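Local coordinates for FAD-binding PCMH-type domain-containing protein (Gibberella zeae, PDB 6YJO) that probably oxidises oligosaccharides, using a covalently bound FAD, at residues T76-G88 and G192-Y204. Sequence-based numbering, arbitrary orientation.
Sequences TTVKHISDAVKCG and GATIVLTNGTIRY. With NAG (2-acetamido-2-deoxy-beta-D-glucopyranose), chain B; NAG (2-acetamido-2-deoxy-beta-D-glucopyranose), chain C.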
ATOM      1  N   THR A  76       7.739  22.495  -4.402  1.00 68.50           N
ATOM      2  CA  THR A  76       7.803  22.582  -2.951  1.00 67.24           C
ATOM      3  C   THR A  76       6.600  23.304  -2.365  1.00 67.03           C
ATOM      4  O   THR A  76       6.497  23.400  -1.137  1.00 68.06           O
ATOM      5  CB  THR A  76       9.088  23.293  -2.493  1.00 68.96           C
ATOM      6  OG1 THR A  76       9.034  24.676  -2.861  1.00 71.43           O
ATOM      7  CG2 THR A  76      10.312  22.635  -3.115  1.00 69.11           C
ATOM      8  N   THR A  77       5.695  23.813  -3.201  1.00 65.91           N
ATOM      9  CA  THR A  77       4.477  24.464  -2.746  1.00 63.56           C
ATOM     10  C   THR A  77       3.291  23.916  -3.521  1.00 60.83           C
ATOM     11  O   THR A  77       3.433  23.361  -4.615  1.00 60.04           O
ATOM     12  CB  THR A  77       4.527  25.989  -2.924  1.00 65.48           C
ATOM     13  OG1 THR A  77       4.573  26.308  -4.321  1.00 67.03           O
ATOM     14  CG2 THR A  77       5.745  26.579  -2.225  1.00 67.60           C
ATOM     15  N   VAL A  78       2.107  24.085  -2.932  1.00 59.47           N
ATOM     16  CA  VAL A  78       0.877  23.693  -3.613  1.00 58.32           C
ATOM     17  C   VAL A  78       0.741  24.436  -4.933  1.00 59.35           C
ATOM     18  O   VAL A  78       0.214  23.894  -5.912  1.00 58.02           O
ATOM     19  CB  VAL A  78      -0.340  23.950  -2.703  1.00 56.41           C
ATOM     20  CG1 VAL A  78      -1.584  23.306  -3.294  1.00 54.86           C
ATOM     21  CG2 VAL A  78      -0.072  23.442  -1.288  1.00 56.56           C
ATOM     22  N   LYS A  79       1.219  25.681  -4.986  1.00 61.01           N
ATOM     23  CA  LYS A  79       1.064  26.482  -6.196  1.00 61.39           C
ATOM     24  C   LYS A  79       1.866  25.895  -7.350  1.00 60.68           C
ATOM     25  O   LYS A  79       1.380  25.838  -8.485  1.00 60.12           O
ATOM     26  CB  LYS A  79       1.478  27.928  -5.917  1.00 62.67           C
ATOM     27  CG  LYS A  79       0.689  28.953  -6.709  1.00 64.14           C
ATOM     28  CD  LYS A  79       1.476  29.486  -7.890  1.00 67.59           C
ATOM     29  CE  LYS A  79       0.642  30.471  -8.691  1.00 70.31           C
ATOM     30  NZ  LYS A  79      -0.629  29.852  -9.160  1.00 69.60           N
ATOM     31  N   HIS A  80       3.096  25.447  -7.078  1.00 61.14           N
ATOM     32  CA  HIS A  80       3.876  24.758  -8.101  1.00 62.11           C
ATOM     33  C   HIS A  80       3.076  23.618  -8.719  1.00 60.09           C
ATOM     34  O   HIS A  80       3.000  23.489  -9.947  1.00 59.52           O
ATOM     35  CB  HIS A  80       5.181  24.231  -7.501  1.00 61.95           C
ATOM     36  CG  HIS A  80       6.110  25.303  -7.025  1.00 63.99           C
ATOM     37  ND1 HIS A  80       6.868  25.174  -5.881  1.00 63.07           N
ATOM     38  CD2 HIS A  80       6.414  26.518  -7.542  1.00 65.29           C
ATOM     39  CE1 HIS A  80       7.593  26.265  -5.709  1.00 65.84           C
ATOM     40  NE2 HIS A  80       7.335  27.096  -6.703  1.00 67.21           N
ATOM     41  N   ILE A  81       2.467  22.779  -7.877  1.00 57.82           N
ATOM     42  CA  ILE A  81       1.653  21.676  -8.381  1.00 55.97           C
ATOM     43  C   ILE A  81       0.545  22.205  -9.283  1.00 54.06           C
ATOM     44  O   ILE A  81       0.349  21.721 -10.405  1.00 53.34           O
ATOM     45  CB  ILE A  81       1.083  20.853  -7.211  1.00 55.28           C
ATOM     46  CG1 ILE A  81       2.206  20.121  -6.472  1.00 56.16           C
ATOM     47  CG2 ILE A  81       0.068  19.838  -7.717  1.00 53.16           C
ATOM     48  CD1 ILE A  81       2.079  20.160  -4.959  1.00 55.99           C
ATOM     49  N   SER A  82      -0.203  23.203  -8.807  1.00 52.77           N
ATOM     50  CA  SER A  82      -1.284  23.759  -9.614  1.00 52.65           C
ATOM     51  C   SER A  82      -0.760  24.249 -10.958  1.00 52.12           C
ATOM     52  O   SER A  82      -1.310  23.914 -12.013  1.00 48.73           O
ATOM     53  CB  SER A  82      -1.981  24.891  -8.858  1.00 56.83           C
ATOM     54  OG  SER A  82      -3.048  25.425  -9.624  1.00 58.89           O
ATOM     55  N   ASP A  83       0.316  25.038 -10.940  1.00 54.24           N
ATOM     56  CA  ASP A  83       0.898  25.511 -12.190  1.00 56.48           C
ATOM     57  C   ASP A  83       1.439  24.352 -13.021  1.00 54.15           C
ATOM     58  O   ASP A  83       1.295  24.339 -14.248  1.00 52.06           O
ATOM     59  CB  ASP A  83       2.004  26.528 -11.904  1.00 60.40           C
ATOM     60  CG  ASP A  83       1.458  27.871 -11.447  1.00 62.46           C
ATOM     61  OD1 ASP A  83       0.220  28.055 -11.476  1.00 61.38           O
ATOM     62  OD2 ASP A  83       2.263  28.741 -11.058  1.00 63.99           O
ATOM     63  N   ALA A  84       2.057  23.363 -12.370  1.00 54.20           N
ATOM     64  CA  ALA A  84       2.569  22.208 -13.102  1.00 57.15           C
ATOM     65  C   ALA A  84       1.433  21.429 -13.746  1.00 56.63           C
ATOM     66  O   ALA A  84       1.561  20.962 -14.882  1.00 58.47           O
ATOM     67  CB  ALA A  84       3.376  21.305 -12.166  1.00 58.74           C
ATOM     68  N   VAL A  85       0.308  21.291 -13.039  1.00 54.23           N
ATOM     69  CA  VAL A  85      -0.849  20.610 -13.607  1.00 53.92           C
ATOM     70  C   VAL A  85      -1.426  21.418 -14.761  1.00 58.97           C
ATOM     71  O   VAL A  85      -1.895  20.843 -15.751  1.00 59.49           O
ATOM     72  CB  VAL A  85      -1.892  20.340 -12.504  1.00 50.19           C
ATOM     73  CG1 VAL A  85      -3.316  20.414 -13.048  1.00 48.73           C
ATOM     74  CG2 VAL A  85      -1.633  18.978 -11.862  1.00 49.09           C
ATOM     75  N   LYS A  86      -1.402  22.752 -14.666  1.00 61.10           N
ATOM     76  CA  LYS A  86      -1.862  23.574 -15.781  1.00 63.62           C
ATOM     77  C   LYS A  86      -0.917  23.465 -16.973  1.00 63.91           C
ATOM     78  O   LYS A  86      -1.368  23.384 -18.119  1.00 63.17           O
ATOM     79  CB  LYS A  86      -2.007  25.031 -15.341  1.00 64.90           C
ATOM     80  CG  LYS A  86      -3.285  25.335 -14.576  1.00 63.77           C
ATOM     81  CD  LYS A  86      -3.376  26.812 -14.216  1.00 66.10           C
ATOM     82  CE  LYS A  86      -3.794  27.010 -12.767  1.00 66.44           C
ATOM     83  NZ  LYS A  86      -3.761  28.445 -12.361  1.00 69.03           N
ATOM     84  N   CYS A  87       0.398  23.470 -16.729  1.00 65.06           N
ATOM     85  CA  CYS A  87       1.343  23.260 -17.819  1.00 69.49           C
ATOM     86  C   CYS A  87       1.193  21.876 -18.436  1.00 70.54           C
ATOM     87  O   CYS A  87       1.637  21.663 -19.570  1.00 73.27           O
ATOM     88  CB  CYS A  87       2.785  23.455 -17.340  1.00 72.24           C
ATOM     89  SG  CYS A  87       3.336  25.182 -17.265  1.00 76.95           S
ATOM     90  N   GLY A  88       0.589  20.930 -17.715  1.00 68.82           N
ATOM     91  CA  GLY A  88       0.283  19.627 -18.275  1.00 67.98           C
ATOM     92  C   GLY A  88      -0.911  19.682 -19.207  1.00 68.60           C
ATOM     93  O   GLY A  88      -0.864  19.157 -20.324  1.00 68.32           O
ATOM     94  N   GLY A 192      -8.930  14.517   5.281  1.00 43.76           N
ATOM     95  CA  GLY A 192      -9.095  15.260   4.048  1.00 44.53           C
ATOM     96  C   GLY A 192      -7.734  15.608   3.485  1.00 44.70           C
ATOM     97  O   GLY A 192      -6.694  15.306   4.079  1.00 46.20           O
ATOM     98  N   ALA A 193      -7.756  16.244   2.316  1.00 42.14           N
ATOM     99  CA  ALA A 193      -6.515  16.591   1.640  1.00 40.46           C
ATOM    100  C   ALA A 193      -6.707  17.784   0.720  1.00 40.36           C
ATOM    101  O   ALA A 193      -7.702  17.873  -0.001  1.00 40.31           O
ATOM    102  CB  ALA A 193      -5.979  15.412   0.824  1.00 38.76           C
ATOM    103  N   THR A 194      -5.735  18.691   0.752  1.00 40.95           N
ATOM    104  CA  THR A 194      -5.586  19.679  -0.305  1.00 43.69           C
ATOM    105  C   THR A 194      -5.189  18.956  -1.587  1.00 44.35           C
ATOM    106  O   THR A 194      -4.180  18.247  -1.617  1.00 42.94           O
ATOM    107  CB  THR A 194      -4.531  20.713   0.094  1.00 47.68           C
ATOM    108  OG1 THR A 194      -4.828  21.228   1.401  1.00 50.06           O
ATOM    109  CG2 THR A 194      -4.492  21.853  -0.909  1.00 49.75           C
ATOM    110  N   ILE A 195      -6.000  19.101  -2.633  1.00 44.03           N
ATOM    111  CA  ILE A 195      -5.825  18.344  -3.867  1.00 45.62           C
ATOM    112  C   ILE A 195      -5.999  19.278  -5.055  1.00 45.76           C
ATOM    113  O   ILE A 195      -6.829  20.193  -5.027  1.00 46.15           O
ATOM    114  CB  ILE A 195      -6.815  17.163  -3.940  1.00 47.26           C
ATOM    115  CG1 ILE A 195      -6.622  16.380  -5.240  1.00 48.98           C
ATOM    116  CG2 ILE A 195      -8.258  17.653  -3.821  1.00 47.43           C
ATOM    117  CD1 ILE A 195      -7.406  15.085  -5.282  1.00 49.55           C
ATOM    118  N   VAL A 196      -5.207  19.047  -6.097  1.00 46.02           N
ATOM    119  CA  VAL A 196      -5.256  19.833  -7.326  1.00 47.62           C
ATOM    120  C   VAL A 196      -5.964  19.009  -8.391  1.00 46.83           C
ATOM    121  O   VAL A 196      -5.464  17.957  -8.811  1.00 46.56           O
ATOM    122  CB  VAL A 196      -3.846  20.237  -7.787  1.00 49.89           C
ATOM    123  CG1 VAL A 196      -3.910  21.086  -9.053  1.00 51.31           C
ATOM    124  CG2 VAL A 196      -3.119  20.983  -6.678  1.00 50.37           C
ATOM    125  N   LEU A 197      -7.120  19.485  -8.836  1.00 46.27           N
ATOM    126  CA  LEU A 197      -7.856  18.794  -9.881  1.00 49.79           C
ATOM    127  C   LEU A 197      -7.224  19.068 -11.248  1.00 51.69           C
ATOM    128  O   LEU A 197      -6.378  19.952 -11.414  1.00 49.61           O
ATOM    129  CB  LEU A 197      -9.324  19.214  -9.869  1.00 51.75           C
ATOM    130  CG  LEU A 197      -9.992  19.222  -8.494  1.00 51.70           C
ATOM    131  CD1 LEU A 197     -11.478  19.541  -8.622  1.00 53.51           C
ATOM    132  CD2 LEU A 197      -9.778  17.893  -7.779  1.00 51.83           C
ATOM    133  N   THR A 198      -7.661  18.293 -12.244  1.00 56.01           N
ATOM    134  CA  THR A 198      -7.007  18.314 -13.550  1.00 60.69           C
ATOM    135  C   THR A 198      -6.960  19.711 -14.158  1.00 65.70           C
ATOM    136  O   THR A 198      -6.064  20.000 -14.961  1.00 66.73           O
ATOM    137  CB  THR A 198      -7.714  17.357 -14.512  1.00 60.02           C
ATOM    138  OG1 THR A 198      -7.060  17.395 -15.788  1.00 60.90           O
ATOM    139  CG2 THR A 198      -9.177  17.733 -14.674  1.00 59.53           C
ATOM    140  N   ASN A 199      -7.901  20.586 -13.805  1.00 67.43           N
ATOM    141  CA  ASN A 199      -7.926  21.936 -14.357  1.00 69.88           C
ATOM    142  C   ASN A 199      -7.076  22.916 -13.559  1.00 60.12           C
ATOM    143  O   ASN A 199      -7.130  24.121 -13.825  1.00 57.03           O
ATOM    144  CB  ASN A 199      -9.368  22.448 -14.455  1.00 78.83           C
ATOM    145  CG  ASN A 199     -10.123  22.362 -13.140  1.00 82.88           C
ATOM    146  OD1 ASN A 199      -9.537  22.181 -12.073  1.00 83.23           O
ATOM    147  ND2 ASN A 199     -11.444  22.496 -13.223  1.00 83.50           N
ATOM    148  N   GLY A 200      -6.277  22.427 -12.609  1.00 57.34           N
ATOM    149  CA  GLY A 200      -5.444  23.284 -11.792  1.00 53.33           C
ATOM    150  C   GLY A 200      -6.129  23.877 -10.583  1.00 52.32           C
ATOM    151  O   GLY A 200      -5.443  24.421  -9.708  1.00 52.16           O
ATOM    152  N   THR A 201      -7.454  23.794 -10.497  1.00 51.60           N
ATOM    153  CA  THR A 201      -8.161  24.291  -9.324  1.00 51.83           C
ATOM    154  C   THR A 201      -7.706  23.545  -8.078  1.00 50.61           C
ATOM    155  O   THR A 201      -7.596  22.316  -8.083  1.00 50.45           O
ATOM    156  CB  THR A 201      -9.672  24.135  -9.514  1.00 52.22           C
ATOM    157  OG1 THR A 201     -10.146  25.109 -10.454  1.00 55.07           O
ATOM    158  CG2 THR A 201     -10.405  24.310  -8.191  1.00 52.32           C
ATOM    159  N   ILE A 202      -7.435  24.294  -7.013  1.00 51.35           N
ATOM    160  CA  ILE A 202      -6.994  23.736  -5.738  1.00 50.27           C
ATOM    161  C   ILE A 202      -8.207  23.615  -4.825  1.00 48.69           C
ATOM    162  O   ILE A 202      -8.872  24.615  -4.528  1.00 46.64           O
ATOM    163  CB  ILE A 202      -5.910  24.606  -5.085  1.00 51.22           C
ATOM    164  CG1 ILE A 202      -4.813  24.966  -6.091  1.00 52.08           C
ATOM    165  CG2 ILE A 202      -5.303  23.881  -3.889  1.00 50.26           C
ATOM    166  CD1 ILE A 202      -3.777  25.938  -5.540  1.00 53.07           C
ATOM    167  N   ARG A 203      -8.493  22.395  -4.374  1.00 47.60           N
ATOM    168  CA  ARG A 203      -9.580  22.130  -3.445  1.00 47.29           C
ATOM    169  C   ARG A 203      -9.031  21.586  -2.132  1.00 47.90           C
ATOM    170  O   ARG A 203      -7.973  20.950  -2.096  1.00 48.57           O
ATOM    171  CB  ARG A 203     -10.581  21.114  -4.015  1.00 45.60           C
ATOM    172  CG  ARG A 203     -11.341  21.570  -5.248  1.00 46.94           C
ATOM    173  CD  ARG A 203     -12.203  22.776  -4.966  1.00 47.41           C
ATOM    174  NE  ARG A 203     -13.117  23.031  -6.075  1.00 49.92           N
ATOM    175  CZ  ARG A 203     -13.571  24.228  -6.425  1.00 52.46           C
ATOM    176  NH1 ARG A 203     -13.198  25.314  -5.763  1.00 52.79           N
ATOM    177  NH2 ARG A 203     -14.398  24.335  -7.452  1.00 55.89           N
ATOM    178  N   TYR A 204      -9.756  21.845  -1.046  1.00 47.80           N
ATOM    179  CA  TYR A 204      -9.624  21.062   0.175  1.00 47.45           C
ATOM    180  C   TYR A 204     -10.804  20.099   0.212  1.00 46.42           C
ATOM    181  O   TYR A 204     -11.957  20.527   0.328  1.00 47.03           O
ATOM    182  CB  TYR A 204      -9.589  21.929   1.431  1.00 50.36           C
ATOM    183  CG  TYR A 204      -9.483  21.075   2.672  1.00 52.90           C
ATOM    184  CD1 TYR A 204      -8.312  20.390   2.964  1.00 54.49           C
ATOM    185  CD2 TYR A 204     -10.564  20.917   3.527  1.00 54.31           C
ATOM    186  CE1 TYR A 204      -8.209  19.590   4.080  1.00 55.29           C
ATOM    187  CE2 TYR A 204     -10.474  20.117   4.648  1.00 54.61           C
ATOM    188  CZ  TYR A 204      -9.293  19.452   4.920  1.00 55.29           C
ATOM    189  OH  TYR A 204      -9.193  18.656   6.036  1.00 55.74           O
TER
HETATM  190  C1  NAG B   1     -12.320  22.438 -12.083  1.00 46.47           C
HETATM  191  C2  NAG B   1     -13.230  23.660 -12.047  1.00 47.24           C
HETATM  192  C3  NAG B   1     -14.200  23.578 -10.867  1.00 49.00           C
HETATM  193  C4  NAG B   1     -14.924  22.237 -10.834  1.00 49.61           C
HETATM  194  C5  NAG B   1     -13.928  21.088 -10.945  1.00 49.48           C
HETATM  195  C6  NAG B   1     -14.598  19.740 -11.074  1.00 49.99           C
HETATM  196  C7  NAG B   1     -12.665  25.942 -12.758  1.00 46.05           C
HETATM  197  C8  NAG B   1     -11.756  27.117 -12.549  1.00 43.15           C
HETATM  198  N2  NAG B   1     -12.443  24.880 -11.975  1.00 46.84           N
HETATM  199  O3  NAG B   1     -15.148  24.635 -10.977  1.00 49.57           O
HETATM  200  O4  NAG B   1     -15.581  22.094  -9.580  1.00 53.39           O
HETATM  201  O5  NAG B   1     -13.106  21.256 -12.108  1.00 49.91           O
HETATM  202  O6  NAG B   1     -14.990  19.486 -12.416  1.00 52.37           O
HETATM  203  O7  NAG B   1     -13.558  25.952 -13.600  1.00 48.07           O
HETATM  204  C1  NAG C   2     -17.000  21.861  -9.656  1.00 56.73           C
HETATM  205  C2  NAG C   2     -17.406  21.436  -8.231  1.00 57.27           C
HETATM  206  C3  NAG C   2     -18.927  21.435  -8.066  1.00 59.19           C
HETATM  207  C4  NAG C   2     -19.496  22.782  -8.485  1.00 62.01           C
HETATM  208  C5  NAG C   2     -19.103  23.058  -9.927  1.00 60.85           C
HETATM  209  C6  NAG C   2     -19.591  24.397 -10.425  1.00 62.46           C
HETATM  210  C7  NAG C   2     -15.652  19.966  -7.337  1.00 55.67           C
HETATM  211  C8  NAG C   2     -15.241  18.550  -7.071  1.00 56.30           C
HETATM  212  N2  NAG C   2     -16.854  20.131  -7.900  1.00 56.38           N
HETATM  213  O3  NAG C   2     -19.224  21.184  -6.696  1.00 59.10           O
HETATM  214  O4  NAG C   2     -20.905  22.900  -8.297  1.00 66.33           O
HETATM  215  O5  NAG C   2     -17.670  23.088 -10.015  1.00 59.02           O
HETATM  216  O6  NAG C   2     -18.680  25.431 -10.076  1.00 63.61           O
HETATM  217  O7  NAG C   2     -14.927  20.917  -7.054  1.00 54.37           O
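S82 of helix 78-88 bonds to the backbone of the hairpin turn at G200. Its CB lies 3.6 Å from G200 O and 3.9 Å from I202 CD1. Its OG stands anti to the backbone N (chi1 -179°) and donates to G200 O at 2.6 Å. The bond reaches a lone pair in the carbonyl plane, with a C=O...donor angle of 135°. It is the only hydrogen bond between the two segments.

Most of the remaining contact is apolar packing. V196 CG1 rests against S82 CA and V85 CB, while V196 CG2 meets I81 CG2 at 3.5 Å. V78 CG1 touches I202 CG2 and T194 CG2. V85 CG1 lies against the turn backbone, 3.4 Å from T198 O and close to L197 O and G200 N. K86 CG passes 4.1 Å from G200 CA. A side chain on G200 would clash there, and its positive phi also favours glycine. The hairpin closes through a type I turn, L197 to G200, with a G1 beta bulge: G200 N donates to L197 O and L197 N to T201 O.

On the far side of the hairpin, N199 ND2 is linked covalently to NAG (chain B). That sugar's N2 donates to T201 OG1 at 2.8 Å. R203 NE donates to O7 of NAG (chain C) at 3.0 Å, and T201 CG2 covers one face of the R203 guanidinium.

The contact joins a helix and a hairpin of the FAD-binding domain. I81 and V85 also pack on I118 and I226, bridging strands 116-119 and 226-236. The I81 side chain is about 7 Å from the bound FAD. The chemistry is that of a mostly apolar interface with one directional bond, which ties the turn of the glycosylated hairpin to the helix.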